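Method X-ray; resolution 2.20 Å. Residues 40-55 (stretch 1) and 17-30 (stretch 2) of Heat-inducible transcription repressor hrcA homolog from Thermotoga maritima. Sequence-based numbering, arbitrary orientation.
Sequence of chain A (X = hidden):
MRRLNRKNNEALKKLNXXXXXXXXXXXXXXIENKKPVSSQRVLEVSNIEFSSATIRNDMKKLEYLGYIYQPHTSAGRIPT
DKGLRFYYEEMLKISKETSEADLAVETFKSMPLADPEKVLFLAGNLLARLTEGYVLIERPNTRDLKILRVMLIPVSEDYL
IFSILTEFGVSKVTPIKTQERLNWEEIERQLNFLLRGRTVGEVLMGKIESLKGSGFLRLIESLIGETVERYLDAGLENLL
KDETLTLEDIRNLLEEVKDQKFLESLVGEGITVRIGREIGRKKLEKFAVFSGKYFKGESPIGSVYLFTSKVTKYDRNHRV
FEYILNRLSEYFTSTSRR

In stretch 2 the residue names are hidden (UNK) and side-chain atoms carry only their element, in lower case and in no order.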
# COMPACT_ATOMS: atom_id res chain seq x y z
N GLN A 40 11.51 4.99 -39.63
CA GLN A 40 12.71 5.43 -38.92
C GLN A 40 12.56 5.28 -37.41
O GLN A 40 13.54 5.01 -36.72
CB GLN A 40 13.07 6.88 -39.27
CG GLN A 40 13.09 7.23 -40.76
CD GLN A 40 13.65 6.12 -41.65
OE1 GLN A 40 12.92 5.20 -42.04
NE2 GLN A 40 14.93 6.22 -41.99
N ARG A 41 11.34 5.47 -36.90
CA ARG A 41 11.09 5.32 -35.47
C ARG A 41 11.25 3.87 -35.04
O ARG A 41 11.88 3.61 -34.02
CB ARG A 41 9.69 5.82 -35.06
CG ARG A 41 9.57 7.33 -34.83
CD ARG A 41 10.12 7.88 -33.50
NE ARG A 41 10.28 6.87 -32.44
CZ ARG A 41 11.20 6.92 -31.48
NH1 ARG A 41 12.06 7.93 -31.40
NH2 ARG A 41 11.27 5.95 -30.58
N VAL A 42 10.68 2.93 -35.80
CA VAL A 42 10.67 1.53 -35.36
C VAL A 42 12.09 0.96 -35.32
O VAL A 42 12.39 0.10 -34.49
CB VAL A 42 9.69 0.58 -36.16
CG1 VAL A 42 8.54 1.34 -36.79
CG2 VAL A 42 10.42 -0.25 -37.21
N LEU A 43 12.96 1.45 -36.19
CA LEU A 43 14.35 1.02 -36.20
C LEU A 43 15.10 1.52 -34.96
O LEU A 43 15.92 0.80 -34.40
CB LEU A 43 15.06 1.52 -37.46
CG LEU A 43 14.65 0.85 -38.77
CD1 LEU A 43 15.56 1.33 -39.90
CD2 LEU A 43 14.68 -0.67 -38.65
N GLU A 44 14.80 2.75 -34.55
CA GLU A 44 15.45 3.37 -33.39
C GLU A 44 15.04 2.71 -32.08
O GLU A 44 15.86 2.57 -31.17
CB GLU A 44 15.15 4.87 -33.34
CG GLU A 44 16.19 5.73 -34.04
CD GLU A 44 15.62 7.03 -34.60
OE1 GLU A 44 16.26 7.60 -35.52
OE2 GLU A 44 14.55 7.49 -34.12
N VAL A 45 13.78 2.30 -31.99
CA VAL A 45 13.20 1.82 -30.74
C VAL A 45 13.39 0.31 -30.56
O VAL A 45 13.19 -0.22 -29.46
CB VAL A 45 11.69 2.18 -30.64
CG1 VAL A 45 10.81 1.20 -31.43
CG2 VAL A 45 11.25 2.23 -29.19
N SER A 46 13.78 -0.36 -31.63
CA SER A 46 13.89 -1.81 -31.64
C SER A 46 15.29 -2.24 -32.01
O SER A 46 16.16 -1.40 -32.28
CB SER A 46 12.89 -2.39 -32.64
OG SER A 46 13.32 -2.14 -33.97
N ASN A 47 15.51 -3.55 -32.02
CA ASN A 47 16.75 -4.12 -32.52
C ASN A 47 16.48 -4.99 -33.75
O ASN A 47 17.14 -6.01 -33.98
CB ASN A 47 17.46 -4.91 -31.41
CG ASN A 47 18.38 -4.03 -30.58
OD1 ASN A 47 19.57 -4.32 -30.43
ND2 ASN A 47 17.84 -2.94 -30.05
N ILE A 48 15.50 -4.57 -34.56
CA ILE A 48 15.25 -5.18 -35.86
C ILE A 48 16.49 -4.91 -36.72
O ILE A 48 17.01 -3.79 -36.71
CB ILE A 48 13.97 -4.61 -36.50
CG1 ILE A 48 12.73 -4.97 -35.65
CG2 ILE A 48 13.78 -5.12 -37.92
CD1 ILE A 48 12.63 -6.45 -35.27
N GLU A 49 16.94 -5.92 -37.45
CA GLU A 49 18.26 -5.94 -38.08
C GLU A 49 18.17 -5.71 -39.59
O GLU A 49 19.07 -6.12 -40.35
CB GLU A 49 18.99 -7.28 -37.79
CG GLU A 49 18.59 -7.99 -36.50
CD GLU A 49 17.19 -8.61 -36.54
OE1 GLU A 49 16.83 -9.24 -37.56
OE2 GLU A 49 16.43 -8.46 -35.56
N PHE A 50 17.11 -5.03 -40.03
CA PHE A 50 16.80 -4.85 -41.44
C PHE A 50 16.79 -3.37 -41.83
O PHE A 50 16.80 -2.48 -40.97
CB PHE A 50 15.44 -5.48 -41.76
CG PHE A 50 15.41 -6.99 -41.62
CD1 PHE A 50 15.00 -7.59 -40.43
CD2 PHE A 50 15.78 -7.80 -42.69
CE1 PHE A 50 14.97 -8.98 -40.31
CE2 PHE A 50 15.75 -9.19 -42.57
CZ PHE A 50 15.35 -9.78 -41.38
N SER A 51 16.77 -3.12 -43.14
CA SER A 51 16.91 -1.77 -43.70
C SER A 51 15.67 -0.91 -43.53
O SER A 51 14.59 -1.43 -43.27
CB SER A 51 17.22 -1.87 -45.20
OG SER A 51 16.04 -2.17 -45.92
N SER A 52 15.83 0.39 -43.70
CA SER A 52 14.72 1.34 -43.61
C SER A 52 13.69 1.15 -44.73
O SER A 52 12.49 1.34 -44.51
CB SER A 52 15.24 2.79 -43.65
OG SER A 52 14.31 3.66 -44.26
N ALA A 53 14.15 0.79 -45.92
CA ALA A 53 13.25 0.54 -47.05
C ALA A 53 12.40 -0.70 -46.80
O ALA A 53 11.22 -0.75 -47.16
CB ALA A 53 14.04 0.39 -48.34
N THR A 54 13.00 -1.71 -46.16
CA THR A 54 12.32 -2.97 -45.86
C THR A 54 11.19 -2.77 -44.87
O THR A 54 10.16 -3.42 -44.98
CB THR A 54 13.33 -4.00 -45.29
OG1 THR A 54 14.35 -4.28 -46.26
CG2 THR A 54 12.67 -5.35 -45.03
N ILE A 55 11.39 -1.86 -43.92
CA ILE A 55 10.39 -1.57 -42.89
C ILE A 55 9.18 -0.86 -43.49
O ILE A 55 8.05 -1.12 -43.11
CB ILE A 55 10.98 -0.71 -41.74
CG1 ILE A 55 12.16 -1.42 -41.05
CG2 ILE A 55 9.91 -0.35 -40.72
CD1 ILE A 55 11.80 -2.67 -40.29
N UNK A 17 7.48 -13.25 -39.74
CA UNK A 17 7.91 -13.08 -38.36
C UNK A 17 8.34 -11.63 -38.15
O UNK A 17 7.97 -11.01 -37.15
o UNK A 17 9.58 -15.49 -36.14
o UNK A 17 7.51 -15.26 -36.69
c UNK A 17 9.06 -14.03 -38.02
c UNK A 17 8.71 -14.98 -36.89
N UNK A 18 9.12 -11.09 -39.09
CA UNK A 18 9.59 -9.71 -39.01
C UNK A 18 8.45 -8.71 -39.04
O UNK A 18 8.44 -7.75 -38.26
c UNK A 18 11.12 -7.99 -40.15
n UNK A 18 12.37 -9.31 -43.71
n UNK A 18 10.36 -8.65 -44.62
c UNK A 18 11.25 -8.59 -43.64
c UNK A 18 10.55 -9.41 -40.16
c UNK A 18 11.85 -7.63 -41.43
n UNK A 18 10.99 -7.80 -42.60
N UNK A 19 7.50 -8.92 -39.94
CA UNK A 19 6.35 -8.04 -40.07
C UNK A 19 5.48 -8.04 -38.80
O UNK A 19 4.90 -7.03 -38.43
o UNK A 19 4.94 -9.80 -43.73
c UNK A 19 5.53 -8.43 -41.31
c UNK A 19 5.75 -8.88 -43.84
c UNK A 19 6.27 -8.12 -42.63
n UNK A 19 6.23 -8.49 -45.01
N UNK A 20 5.41 -9.20 -38.14
CA UNK A 20 4.72 -9.32 -36.86
C UNK A 20 5.42 -8.46 -35.82
O UNK A 20 4.78 -7.74 -35.08
c UNK A 20 3.45 -13.04 -36.42
n UNK A 20 0.85 -13.47 -37.53
c UNK A 20 3.54 -11.62 -36.99
c UNK A 20 4.69 -10.79 -36.40
c UNK A 20 1.88 -14.19 -37.98
n UNK A 20 3.11 -14.01 -37.46
n UNK A 20 1.68 -15.09 -38.93
N UNK A 21 6.75 -8.52 -35.78
CA UNK A 21 7.53 -7.71 -34.84
C UNK A 21 7.39 -6.24 -35.16
O UNK A 21 7.25 -5.43 -34.26
c UNK A 21 10.16 -9.72 -33.22
c UNK A 21 11.64 -9.73 -33.65
c UNK A 21 8.99 -8.14 -34.85
n UNK A 21 12.53 -10.39 -32.63
c UNK A 21 9.20 -9.59 -34.41
N UNK A 22 7.38 -5.88 -36.44
CA UNK A 22 7.21 -4.48 -36.84
C UNK A 22 5.84 -3.94 -36.38
O UNK A 22 5.73 -2.81 -35.91
c UNK A 22 7.35 -4.30 -38.37
c UNK A 22 8.76 -4.65 -38.83
c UNK A 22 7.00 -2.88 -38.78
N UNK A 23 4.80 -4.75 -36.51
CA UNK A 23 3.46 -4.34 -36.10
C UNK A 23 3.43 -4.17 -34.59
O UNK A 23 2.85 -3.22 -34.07
c UNK A 23 2.44 -5.38 -36.53
c UNK A 23 0.99 -4.95 -36.79
c UNK A 23 0.01 -6.07 -36.49
c UNK A 23 0.57 -3.67 -36.12
N UNK A 24 4.06 -5.10 -33.90
CA UNK A 24 4.14 -5.08 -32.45
C UNK A 24 4.83 -3.80 -31.96
O UNK A 24 4.34 -3.14 -31.05
o UNK A 24 5.05 -6.91 -26.42
c UNK A 24 6.09 -6.18 -29.80
c UNK A 24 3.83 -6.91 -29.80
c UNK A 24 6.15 -6.33 -28.44
c UNK A 24 4.94 -6.47 -30.50
c UNK A 24 5.03 -6.77 -27.77
c UNK A 24 3.87 -7.06 -28.44
c UNK A 24 4.89 -6.32 -31.98
N UNK A 25 5.94 -3.43 -32.59
CA UNK A 25 6.69 -2.25 -32.15
C UNK A 25 5.90 -0.96 -32.39
O UNK A 25 5.89 -0.09 -31.53
c UNK A 25 8.06 -2.16 -32.83
s UNK A 25 9.25 -3.25 -32.03
N UNK A 26 5.24 -0.86 -33.54
CA UNK A 26 4.43 0.30 -33.88
C UNK A 26 3.36 0.54 -32.81
O UNK A 26 3.24 1.65 -32.29
c UNK A 26 2.60 1.08 -35.49
c UNK A 26 4.44 -0.36 -37.70
c UNK A 26 4.80 0.30 -36.39
c UNK A 26 3.76 0.11 -35.28
N UNK A 27 2.61 -0.50 -32.48
CA UNK A 27 1.54 -0.41 -31.49
C UNK A 27 2.09 -0.06 -30.11
O UNK A 27 1.54 0.79 -29.43
c UNK A 27 -0.35 -1.59 -30.35
c UNK A 27 0.72 -1.72 -31.40
c UNK A 27 0.06 -2.02 -32.74
N UNK A 28 3.18 -0.70 -29.73
CA UNK A 28 3.81 -0.43 -28.44
C UNK A 28 4.30 1.02 -28.38
O UNK A 28 4.11 1.71 -27.39
n UNK A 28 6.50 -3.14 -24.31
c UNK A 28 5.61 -1.35 -26.87
n UNK A 28 7.05 -3.34 -26.55
c UNK A 28 5.00 -1.38 -28.25
c UNK A 28 6.82 -3.89 -25.36
n UNK A 28 6.89 -5.22 -25.21
c UNK A 28 7.02 -1.90 -26.82
N UNK A 29 4.92 1.47 -29.46
CA UNK A 29 5.37 2.85 -29.56
C UNK A 29 4.19 3.83 -29.57
O UNK A 29 4.28 4.90 -28.99
c UNK A 29 7.73 4.86 -29.79
o UNK A 29 8.11 3.99 -28.98
c UNK A 29 6.84 4.45 -30.94
o UNK A 29 8.05 6.07 -29.69
c UNK A 29 6.24 3.05 -30.80
N UNK A 30 3.08 3.46 -30.19
CA UNK A 30 1.93 4.37 -30.28
C UNK A 30 1.26 4.56 -28.92
O UNK A 30 0.88 5.67 -28.56
o UNK A 30 -3.85 6.92 -31.58
c UNK A 30 -0.33 5.98 -31.83
c UNK A 30 -1.58 4.15 -30.97
c UNK A 30 0.90 3.84 -31.28
c UNK A 30 -1.49 6.75 -31.91
c UNK A 30 -2.74 4.90 -31.06
c UNK A 30 -0.36 4.68 -31.36
c UNK A 30 -2.69 6.20 -31.51

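Position 17 opens the helix with two side-chain carbons, the second carrying two oxygens; nothing on stretch 1 lies within reach, and the carboxylate on so short a stem identifies Asp17. Position 18 has three carbons, a nitrogen, and a carbon bearing two more nitrogens, a guanidinium. Its third carbon lies 3.3 Å from CD1 of Phe50, and its guanidinium carbon is 3.8 Å from CG2 of Thr54. This is Arg18, with CD 3.6 Å from the centroid of the Phe50 ring (24° off the normal) and CZ 4.7 Å from that centroid (9° off). Both values place it over the ring face, a CH-pi contact joined to a cation-pi contact. The methyl CG2 of Thr54 in turn sits over one face of the guanidinium.

Position 19 shows three carbons, the last holding one oxygen and one nitrogen. Its CB points away from stretch 1 and it makes no contact there; the terminal amide gives Gln19. Position 20 repeats the guanidinium pattern of three carbons, nitrogen and a carbon with two nitrogens, out of reach of stretch 1: Arg20. At position 21 four carbons run in a row to a nitrogen, the signature of lysine. The last carbon approaches CD1 of Ile48, so in Lys21 it is CE, at 3.8 Å from that Ile48 CD1, that makes the contact.

Position 22 has one carbon carrying two others. One methyl lies 3.9 Å from CD1 of Ile55; the residue is Val22. Position 23 has four carbons forked at the second, and no neighbour in stretch 1: Leu23. Position 24 is one carbon followed by a six-carbon ring bearing an oxygen, also out of reach, hence Tyr24. Position 25 holds a carbon and a sulfur, the sulfur 3.8 Å from CB of Ser46. That is Cys25, whose CA is 6.4 Å from CA of Val42.

Position 26 has four carbons forked at the first, with one arm two carbons long. The inner carbon of that arm is 3.9 Å from CG1 of Val42, identifying Ile26. Position 27, one carbon carrying two, makes no contact and is Val27. Position 28 is a third guanidinium chain, again without a contact: Arg28. Position 29 has three carbons, the third with two oxygens, one of them 3.3 Å from NH2 of Arg41. It is Glu29; its OE2 also lies 3.6 Å from CG2 of Val45. Position 30, a carbon and a six-carbon ring with an oxygen, is out of reach: Tyr30.

The helix axes of 40-45 and 17-30 cross at 92°, 9.8 Å apart at closest approach, and the stretches bury 625 Å² together. No hydrogen bond spans them. Apolar packing of Val42 on Ile26 and Ile55 on Val22 is supplemented by Arg18 against Phe50 and by the Arg41-Glu29 salt bridge. There the oxygen lies well out of the guanidinium plane, so charge alone joins the pair.

Stretch 2 17-30: DRQRKVLYCIVREY
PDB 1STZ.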